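Local structure of branched-chain-amino-acid aminotransferase (Deinococcus radiodurans, 3UZO) at residues Ser27-Ser32 / Cys169-Pro174; Ile34-Arg39 / Arg127-Phe132; Pro134-Gly139 / Ile343-Lys348. The protein probably catalyses, with pyridoxal 5'-phosphate as cofactor, the transfer of amino groups between branched-chain amino acids and 2-oxoglutarate. One frame throughout, in Å; residues are numbered along the deposited sequence.

Contact 1: Ser27-Ser32 / Cys169-Pro174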
loop_
_atom_site.group_PDB
_atom_site.type_symbol
_atom_site.label_atom_id
_atom_site.label_comp_id
_atom_site.label_asym_id
_atom_site.label_seq_id
_atom_site.Cartn_x
_atom_site.Cartn_y
_atom_site.Cartn_z
ATOM N N SER A 27 -15.307 29.613 -9.170
ATOM C CA SER A 27 -16.638 29.026 -9.060
ATOM C C SER A 27 -16.789 27.613 -9.612
ATOM O O SER A 27 -17.653 26.863 -9.157
ATOM C CB SER A 27 -17.672 29.937 -9.734
ATOM O OG SER A 27 -17.540 29.906 -11.146
ATOM N N THR A 28 -15.954 27.239 -10.575
ATOM C CA THR A 28 -16.063 25.910 -11.177
ATOM C C THR A 28 -14.998 24.956 -10.660
ATOM O O THR A 28 -14.853 23.843 -11.152
ATOM C CB THR A 28 -15.944 25.984 -12.713
ATOM O OG1 THR A 28 -14.678 26.555 -13.062
ATOM C CG2 THR A 28 -17.060 26.847 -13.294
ATOM N N LEU A 29 -14.259 25.405 -9.657
ATOM C CA LEU A 29 -13.210 24.591 -9.076
ATOM C C LEU A 29 -13.802 23.361 -8.390
ATOM O O LEU A 29 -14.810 23.451 -7.693
ATOM C CB LEU A 29 -12.427 25.430 -8.060
ATOM C CG LEU A 29 -10.903 25.339 -8.023
ATOM C CD1 LEU A 29 -10.315 25.696 -9.379
ATOM C CD2 LEU A 29 -10.381 26.284 -6.950
ATOM N N GLY A 30 -13.176 22.210 -8.609
ATOM C CA GLY A 30 -13.618 20.983 -7.978
ATOM C C GLY A 30 -12.446 20.473 -7.150
ATOM O O GLY A 30 -11.869 21.213 -6.354
ATOM N N PHE A 31 -12.080 19.215 -7.337
ATOM C CA PHE A 31 -10.947 18.659 -6.612
ATOM C C PHE A 31 -10.126 17.896 -7.637
ATOM O O PHE A 31 -10.196 16.671 -7.725
ATOM C CB PHE A 31 -11.408 17.718 -5.488
ATOM C CG PHE A 31 -10.345 17.444 -4.446
ATOM C CD1 PHE A 31 -10.221 18.263 -3.325
ATOM C CD2 PHE A 31 -9.467 16.374 -4.591
ATOM C CE1 PHE A 31 -9.235 18.022 -2.358
ATOM C CE2 PHE A 31 -8.476 16.116 -3.635
ATOM C CZ PHE A 31 -8.359 16.945 -2.512
ATOM N N SER A 32 -9.360 18.643 -8.427
ATOM C CA SER A 32 -8.523 18.070 -9.474
ATOM C C SER A 32 -7.204 18.824 -9.556
ATOM O O SER A 32 -7.145 20.023 -9.285
ATOM C CB SER A 32 -9.237 18.149 -10.822
ATOM O OG SER A 32 -10.382 17.317 -10.825
ATOM N N CYS A 169 0.769 22.527 -3.677
ATOM C CA CYS A 169 -0.585 22.972 -3.387
ATOM C C CYS A 169 -1.426 23.025 -4.648
ATOM O O CYS A 169 -0.899 23.090 -5.754
ATOM C CB CYS A 169 -0.567 24.345 -2.703
ATOM S SG CYS A 169 0.066 25.694 -3.726
ATOM N N VAL A 170 -2.740 22.991 -4.462
ATOM C CA VAL A 170 -3.698 23.012 -5.564
ATOM C C VAL A 170 -4.965 23.728 -5.108
ATOM O O VAL A 170 -5.556 23.364 -4.093
ATOM C CB VAL A 170 -4.105 21.566 -5.980
ATOM C CG1 VAL A 170 -5.091 21.607 -7.160
ATOM C CG2 VAL A 170 -2.872 20.750 -6.341
ATOM N N PRO A 171 -5.388 24.771 -5.838
ATOM C CA PRO A 171 -6.613 25.464 -5.425
ATOM C C PRO A 171 -7.758 24.477 -5.655
ATOM O O PRO A 171 -7.786 23.800 -6.684
ATOM C CB PRO A 171 -6.673 26.653 -6.381
ATOM C CG PRO A 171 -6.023 26.098 -7.636
ATOM C CD PRO A 171 -4.838 25.346 -7.079
ATOM N N VAL A 172 -8.689 24.378 -4.712
ATOM C CA VAL A 172 -9.795 23.433 -4.860
ATOM C C VAL A 172 -11.121 23.948 -4.319
ATOM O O VAL A 172 -11.167 24.896 -3.532
ATOM C CB VAL A 172 -9.523 22.098 -4.119
ATOM C CG1 VAL A 172 -8.181 21.524 -4.522
ATOM C CG2 VAL A 172 -9.579 22.328 -2.608
ATOM N N GLY A 173 -12.195 23.292 -4.750
ATOM C CA GLY A 173 -13.529 23.616 -4.284
ATOM C C GLY A 173 -14.050 22.381 -3.559
ATOM O O GLY A 173 -13.353 21.827 -2.708
ATOM N N PRO A 174 -15.258 21.905 -3.890
ATOM C CA PRO A 174 -15.866 20.724 -3.262
ATOM C C PRO A 174 -15.260 19.368 -3.662
ATOM O O PRO A 174 -14.773 19.195 -4.781
ATOM C CB PRO A 174 -17.332 20.845 -3.673
ATOM C CG PRO A 174 -17.246 21.489 -5.018
ATOM C CD PRO A 174 -16.214 22.566 -4.797
HETATM O O HOH W 1 -8.887 21.620 -8.212
#

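Contact 2: Ile34-Arg39 / Arg127-Phe132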
loop_
_atom_site.group_PDB
_atom_site.type_symbol
_atom_site.label_atom_id
_atom_site.label_comp_id
_atom_site.label_asym_id
_atom_site.label_seq_id
_atom_site.Cartn_x
_atom_site.Cartn_y
_atom_site.Cartn_z
ATOM N N ILE A 34 -4.124 20.947 -10.538
ATOM C CA ILE A 34 -3.862 22.144 -11.317
ATOM C C ILE A 34 -2.433 22.460 -10.912
ATOM O O ILE A 34 -2.108 22.459 -9.716
ATOM C CB ILE A 34 -4.782 23.313 -10.911
ATOM C CG1 ILE A 34 -6.219 23.012 -11.347
ATOM C CG2 ILE A 34 -4.289 24.603 -11.545
ATOM C CD1 ILE A 34 -7.225 24.059 -10.930
ATOM N N ARG A 35 -1.571 22.709 -11.890
ATOM C CA ARG A 35 -0.187 22.995 -11.565
ATOM C C ARG A 35 0.004 24.406 -11.047
ATOM O O ARG A 35 -0.298 25.386 -11.740
ATOM C CB ARG A 35 0.711 22.765 -12.781
ATOM C CG ARG A 35 2.190 22.962 -12.475
ATOM C CD ARG A 35 3.064 22.559 -13.644
ATOM N NE ARG A 35 4.481 22.772 -13.356
ATOM C CZ ARG A 35 5.473 22.311 -14.113
ATOM N NH1 ARG A 35 5.201 21.607 -15.208
ATOM N NH2 ARG A 35 6.736 22.545 -13.772
ATOM N N THR A 36 0.483 24.519 -9.812
ATOM C CA THR A 36 0.735 25.842 -9.262
ATOM C C THR A 36 2.208 26.146 -9.538
ATOM O O THR A 36 2.938 25.288 -10.040
ATOM C CB THR A 36 0.403 25.918 -7.757
ATOM O OG1 THR A 36 1.023 24.826 -7.075
ATOM C CG2 THR A 36 -1.122 25.850 -7.546
ATOM N N ASP A 37 2.654 27.351 -9.216
ATOM C CA ASP A 37 4.026 27.747 -9.533
ATOM C C ASP A 37 5.199 27.049 -8.844
ATOM O O ASP A 37 6.102 26.534 -9.507
ATOM C CB ASP A 37 4.173 29.266 -9.354
ATOM C CG ASP A 37 3.239 30.057 -10.267
ATOM O OD1 ASP A 37 2.721 29.473 -11.245
ATOM O OD2 ASP A 37 3.031 31.266 -10.017
ATOM N N LEU A 38 5.191 27.022 -7.518
ATOM C CA LEU A 38 6.306 26.442 -6.791
ATOM C C LEU A 38 5.928 25.449 -5.694
ATOM O O LEU A 38 4.913 25.619 -5.007
ATOM C CB LEU A 38 7.121 27.573 -6.171
ATOM C CG LEU A 38 7.754 28.556 -7.157
ATOM C CD1 LEU A 38 8.138 29.852 -6.431
ATOM C CD2 LEU A 38 8.960 27.905 -7.806
ATOM N N ARG A 39 6.751 24.417 -5.544
ATOM C CA ARG A 39 6.539 23.423 -4.494
ATOM C C ARG A 39 7.818 23.250 -3.677
ATOM O O ARG A 39 8.928 23.550 -4.153
ATOM C CB ARG A 39 6.092 22.079 -5.085
ATOM C CG ARG A 39 6.973 21.516 -6.186
ATOM C CD ARG A 39 6.153 21.274 -7.443
ATOM N NE ARG A 39 5.954 22.510 -8.173
ATOM C CZ ARG A 39 4.809 22.922 -8.703
ATOM N NH1 ARG A 39 3.691 22.205 -8.601
ATOM N NH2 ARG A 39 4.795 24.077 -9.342
ATOM N N ARG A 127 2.672 31.005 0.793
ATOM C CA ARG A 127 3.146 32.340 0.455
ATOM C C ARG A 127 3.610 32.495 -0.993
ATOM O O ARG A 127 3.288 33.484 -1.640
ATOM C CB ARG A 127 4.258 32.753 1.420
ATOM C CG ARG A 127 3.726 33.072 2.809
ATOM C CD ARG A 127 4.823 33.106 3.853
ATOM N NE ARG A 127 4.260 33.326 5.184
ATOM C CZ ARG A 127 4.873 33.004 6.316
ATOM N NH1 ARG A 127 6.075 32.445 6.280
ATOM N NH2 ARG A 127 4.277 33.228 7.483
ATOM N N ALA A 128 4.339 31.511 -1.506
ATOM C CA ALA A 128 4.851 31.569 -2.875
ATOM C C ALA A 128 3.772 31.356 -3.932
ATOM O O ALA A 128 3.964 31.703 -5.089
ATOM C CB ALA A 128 5.959 30.545 -3.056
ATOM N N ASN A 129 2.643 30.777 -3.530
ATOM C CA ASN A 129 1.542 30.517 -4.453
ATOM C C ASN A 129 0.279 31.223 -3.976
ATOM O O ASN A 129 -0.831 30.769 -4.255
ATOM C CB ASN A 129 1.275 29.009 -4.539
ATOM C CG ASN A 129 2.425 28.242 -5.164
ATOM O OD1 ASN A 129 2.592 28.234 -6.382
ATOM N ND2 ASN A 129 3.232 27.597 -4.325
ATOM N N GLU A 130 0.441 32.335 -3.263
ATOM C CA GLU A 130 -0.719 33.050 -2.739
ATOM C C GLU A 130 -1.746 33.448 -3.795
ATOM O O GLU A 130 -2.951 33.505 -3.506
ATOM C CB GLU A 130 -0.276 34.294 -1.961
ATOM C CG GLU A 130 -1.429 35.186 -1.545
ATOM C CD GLU A 130 -1.003 36.326 -0.651
ATOM O OE1 GLU A 130 -1.858 37.181 -0.348
ATOM O OE2 GLU A 130 0.181 36.367 -0.247
ATOM N N HIS A 131 -1.277 33.720 -5.011
ATOM C CA HIS A 131 -2.164 34.111 -6.095
ATOM C C HIS A 131 -3.102 32.987 -6.546
ATOM O O HIS A 131 -4.002 33.223 -7.353
ATOM C CB HIS A 131 -1.358 34.660 -7.291
ATOM C CG HIS A 131 -0.205 33.796 -7.707
ATOM N ND1 HIS A 131 0.858 33.516 -6.875
ATOM C CD2 HIS A 131 0.058 33.165 -8.877
ATOM C CE1 HIS A 131 1.725 32.747 -7.513
ATOM N NE2 HIS A 131 1.263 32.519 -8.730
ATOM N N PHE A 132 -2.895 31.778 -6.017
ATOM C CA PHE A 132 -3.744 30.633 -6.347
ATOM C C PHE A 132 -4.781 30.387 -5.248
ATOM O O PHE A 132 -5.598 29.477 -5.347
ATOM C CB PHE A 132 -2.917 29.359 -6.531
ATOM C CG PHE A 132 -2.202 29.274 -7.855
ATOM C CD1 PHE A 132 -0.837 29.531 -7.942
ATOM C CD2 PHE A 132 -2.892 28.914 -9.010
ATOM C CE1 PHE A 132 -0.163 29.432 -9.158
ATOM C CE2 PHE A 132 -2.230 28.810 -10.235
ATOM C CZ PHE A 132 -0.858 29.071 -10.307
#

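Contact 3: Pro134-Gly139 / Ile343-Lys348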
loop_
_atom_site.group_PDB
_atom_site.type_symbol
_atom_site.label_atom_id
_atom_site.label_comp_id
_atom_site.label_asym_id
_atom_site.label_seq_id
_atom_site.Cartn_x
_atom_site.Cartn_y
_atom_site.Cartn_z
ATOM N N PRO A 134 -8.085 30.863 -3.531
ATOM C CA PRO A 134 -9.423 31.365 -3.885
ATOM C C PRO A 134 -9.866 32.504 -2.964
ATOM O O PRO A 134 -9.794 32.382 -1.742
ATOM C CB PRO A 134 -10.307 30.124 -3.734
ATOM C CG PRO A 134 -9.366 29.008 -4.111
ATOM C CD PRO A 134 -8.104 29.400 -3.359
ATOM N N PRO A 135 -10.328 33.629 -3.538
ATOM C CA PRO A 135 -10.769 34.760 -2.710
ATOM C C PRO A 135 -12.012 34.483 -1.864
ATOM O O PRO A 135 -12.795 33.571 -2.157
ATOM C CB PRO A 135 -10.999 35.871 -3.734
ATOM C CG PRO A 135 -11.403 35.111 -4.965
ATOM C CD PRO A 135 -10.412 33.968 -4.970
ATOM N N TYR A 136 -12.179 35.275 -0.810
ATOM C CA TYR A 136 -13.331 35.127 0.073
ATOM C C TYR A 136 -14.592 35.380 -0.748
ATOM O O TYR A 136 -14.648 36.305 -1.558
ATOM C CB TYR A 136 -13.239 36.116 1.242
ATOM C CG TYR A 136 -14.312 35.909 2.287
ATOM C CD1 TYR A 136 -15.558 36.523 2.167
ATOM C CD2 TYR A 136 -14.099 35.054 3.365
ATOM C CE1 TYR A 136 -16.568 36.284 3.098
ATOM C CE2 TYR A 136 -15.098 34.806 4.297
ATOM C CZ TYR A 136 -16.331 35.423 4.159
ATOM O OH TYR A 136 -17.316 35.171 5.081
ATOM N N GLY A 137 -15.609 34.559 -0.535
ATOM C CA GLY A 137 -16.827 34.709 -1.308
ATOM C C GLY A 137 -16.932 33.475 -2.177
ATOM O O GLY A 137 -18.027 33.038 -2.524
ATOM N N THR A 138 -15.775 32.932 -2.552
ATOM C CA THR A 138 -15.726 31.703 -3.331
ATOM C C THR A 138 -15.431 30.686 -2.240
ATOM O O THR A 138 -14.436 30.810 -1.524
ATOM C CB THR A 138 -14.543 31.653 -4.333
ATOM O OG1 THR A 138 -13.328 31.395 -3.620
ATOM C CG2 THR A 138 -14.408 32.965 -5.094
ATOM N N GLY A 139 -16.287 29.694 -2.088
ATOM C CA GLY A 139 -16.046 28.708 -1.053
ATOM C C GLY A 139 -14.832 27.836 -1.336
ATOM O O GLY A 139 -14.793 26.691 -0.906
ATOM N N ILE A 343 -14.892 28.842 11.417
ATOM C CA ILE A 343 -13.585 28.949 12.060
ATOM C C ILE A 343 -12.472 28.977 11.011
ATOM O O ILE A 343 -11.590 29.839 11.041
ATOM C CB ILE A 343 -13.343 27.757 13.017
ATOM C CG1 ILE A 343 -14.258 27.888 14.238
ATOM C CG2 ILE A 343 -11.875 27.704 13.438
ATOM C CD1 ILE A 343 -14.288 26.656 15.123
ATOM N N GLN A 344 -12.520 28.025 10.084
ATOM C CA GLN A 344 -11.513 27.936 9.036
ATOM C C GLN A 344 -11.372 29.231 8.227
ATOM O O GLN A 344 -10.260 29.678 7.960
ATOM C CB GLN A 344 -11.835 26.749 8.116
ATOM C CG GLN A 344 -11.867 25.420 8.879
ATOM C CD GLN A 344 -12.302 24.248 8.032
ATOM O OE1 GLN A 344 -13.148 24.387 7.142
ATOM N NE2 GLN A 344 -11.736 23.074 8.311
ATOM N N TYR A 345 -12.491 29.838 7.844
ATOM C CA TYR A 345 -12.438 31.067 7.059
ATOM C C TYR A 345 -12.309 32.353 7.867
ATOM O O TYR A 345 -12.320 33.436 7.293
ATOM C CB TYR A 345 -13.656 31.185 6.147
ATOM C CG TYR A 345 -13.595 30.295 4.936
ATOM C CD1 TYR A 345 -14.155 29.018 4.957
ATOM C CD2 TYR A 345 -12.965 30.725 3.766
ATOM C CE1 TYR A 345 -14.089 28.192 3.843
ATOM C CE2 TYR A 345 -12.893 29.908 2.649
ATOM C CZ TYR A 345 -13.454 28.644 2.692
ATOM O OH TYR A 345 -13.379 27.828 1.590
ATOM N N GLY A 346 -12.192 32.232 9.183
ATOM C CA GLY A 346 -12.040 33.406 10.031
ATOM C C GLY A 346 -13.301 34.168 10.386
ATOM O O GLY A 346 -13.228 35.308 10.859
ATOM N N ASP A 347 -14.464 33.566 10.172
ATOM C CA ASP A 347 -15.708 34.253 10.498
ATOM C C ASP A 347 -16.168 33.963 11.917
ATOM O O ASP A 347 -17.051 34.643 12.442
ATOM C CB ASP A 347 -16.808 33.869 9.513
ATOM C CG ASP A 347 -16.536 34.384 8.126
ATOM O OD1 ASP A 347 -16.190 35.575 7.995
ATOM O OD2 ASP A 347 -16.670 33.601 7.169
ATOM N N LYS A 348 -15.575 32.948 12.531
ATOM C CA LYS A 348 -15.920 32.592 13.895
ATOM C C LYS A 348 -14.653 32.489 14.717
ATOM O O LYS A 348 -13.599 32.117 14.212
ATOM C CB LYS A 348 -16.665 31.255 13.938
ATOM C CG LYS A 348 -18.058 31.297 13.340
ATOM C CD LYS A 348 -18.688 29.911 13.372
ATOM C CE LYS A 348 -20.109 29.934 12.837
ATOM N NZ LYS A 348 -20.998 30.807 13.653
#

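Contact 1: Ser27-Ser32 / Cys169-Pro174
Leu29 touches the end of strand 162-172 with one branch: its CD2 methyl rests on the peptide between Pro171 and Val172, 3.4 Å from Val172 N, and the same methyl lies 3.8 Å from Pro171 CB. CD1 keeps further back. Phe31 behaves differently. With CG anti to its backbone N (chi1 -162°), its ring lies side by side with Val172 and points the same way, and Phe31 CD1 meets Val172 CB obliquely at 4.0 Å.

Between these two side chains the backbones join directly. Gly173 N donates to Gly30 O at 2.6 Å in an almost straight bond (173° at the hydrogen). Val172 CB also touches that oxygen. One residue back, Leu29 O sits 3.3 Å from Pro174 CD, so successive loop carbonyls, of Leu29 and Gly30, face the residues just past the strand end. A water spans the other end of the contact: it donates to Ser32 O at 2.6 Å and to Pro171 O at 2.9 Å, which links two carbonyls that cannot bond to each other.

The Phe31 ring has further aromatic neighbours: it makes edge-to-face stacks with Tyr143 of strand 141-151 and with Tyr175, both of which line the glutamate pocket, and Ile155 of the second subunit packs on it. Its side chain is about 5 Å from the bound glutamate. The N-terminal loop thus backs the substrate site of a class IV, pyridoxal-phosphate-dependent aminotransferase, where the second subunit comes close.

Contact 2: Ile34-Arg39 / Arg127-Phe132
Asn129, His131 and Phe132 clasp the loop residues Thr36 to Leu38 in a mixed polar and aromatic contact, formed where helix 115-128 runs out into a short 3-10 turn and meets the loop leading into strand 39-45. It ties the helix end to the entry of the seven-stranded antiparallel sheet in the N-terminal part of this class IV aminotransferase.

The Asn129 amide pairs with both backbone polar groups of one residue. With CG anti to its own carbonyl carbon (chi1 -66°), the amide is carried to the Leu38 backbone, where OD1 accepts from Leu38 N at 3.1 Å and ND2 donates to Leu38 O at 2.7 Å, each donor lying in the plane of the carbonyl it meets, on a lone pair. ND2 also donates back to Val125 O in the last helical turn. Bonded on both its atoms, the amide is fixed in rotation. Beside it, Leu38 CD1 packs on Ala128 CB at 4.1 Å.

Phe132 offers a face to Thr36: the CG2 methyl stands 3.7 Å from the ring centroid, 15° off the normal, a CH-pi contact. The hydroxyl of Thr36 is engaged by Cys169 O on strand 162-172. The Asp37 side chain runs at about a right angle to that of Phe132, with CG at the ring edge and OD1 3.6 Å from Phe132 CE1, while Phe132 CD1 lies over one face of the His131 ring, toward its rim.

Asp37 also meets His131, and the neighbouring carboxylate would probably favour a protonated imidazole. The bond between them is short: His131 NE2 donates to Asp37 OD2 at 2.5 Å, in the plane of its own ring, yet it reaches the oxygen from 46° above the carboxylate plane.

Contact 3: Pro134-Gly139 / Ile343-Lys348
Tyr136 and Asp347 reach toward each other tip to tip, and their hydrogen bond joins the two segments of this surface contact. CG anti to the backbone N (chi1 -173°) carries the Tyr136 ring out toward the helix end, and its OH donates to Asp347 OD2 at 2.7 Å, meeting the oxygen on the syn side, 27° out of the carboxylate plane. Ring and carboxylate stand nearly perpendicular, 81° apart, and Asp347 OD1 lies 3.1 Å from the same Tyr136 OH. A second polar tip, Tyr345 OH, lies 3.1 Å from Gly139 O and is hydrogen-bonded to Gly140 O.

Bonds within each segment shape both partners. Helix 331-344 closes in a Schellman motif: Gly346 takes a positive phi, and its N bonds back to Ile343 O at 3.1 Å. Asp347 comes right after this turn, its CB directed toward the loop. In that loop, ahead of strand 141-151, Pro135 O is gripped twice by Thr138, by OG1 at 2.7 Å and by N at 3.1 Å.

The remaining contacts are apolar and aromatic. Tyr136 CE2 lies 4.3 Å from Tyr345 CB, while the Tyr345 ring stacks edge-to-face with Tyr82.

The chain loop closed by contact 1 contains contact 2, and the two touch, their centres 13 Å apart: Val170 CG1 lies 3.6 Å from Ile34 N, and Pro171 CB sits 3.2 Å from Phe132 O. Strand 162-172 thus meets both parts of the N-terminal loop. Contact 3 has its centre 14 Å from that of contact 1 and meets it through Pro134 CG, 4.1 Å from Leu29 CD2; its segment 134-139 comes just after 127-132, and along the chain its segments alternate with those of contact 1. Contact 1 lies nearest the substrate. In contact 2 the Thr36 side chain is about 9 Å from that of Arg145, a glutamate-binding residue, and in contact 3 the Tyr345 side chain is about 13 Å from the bound glutamate.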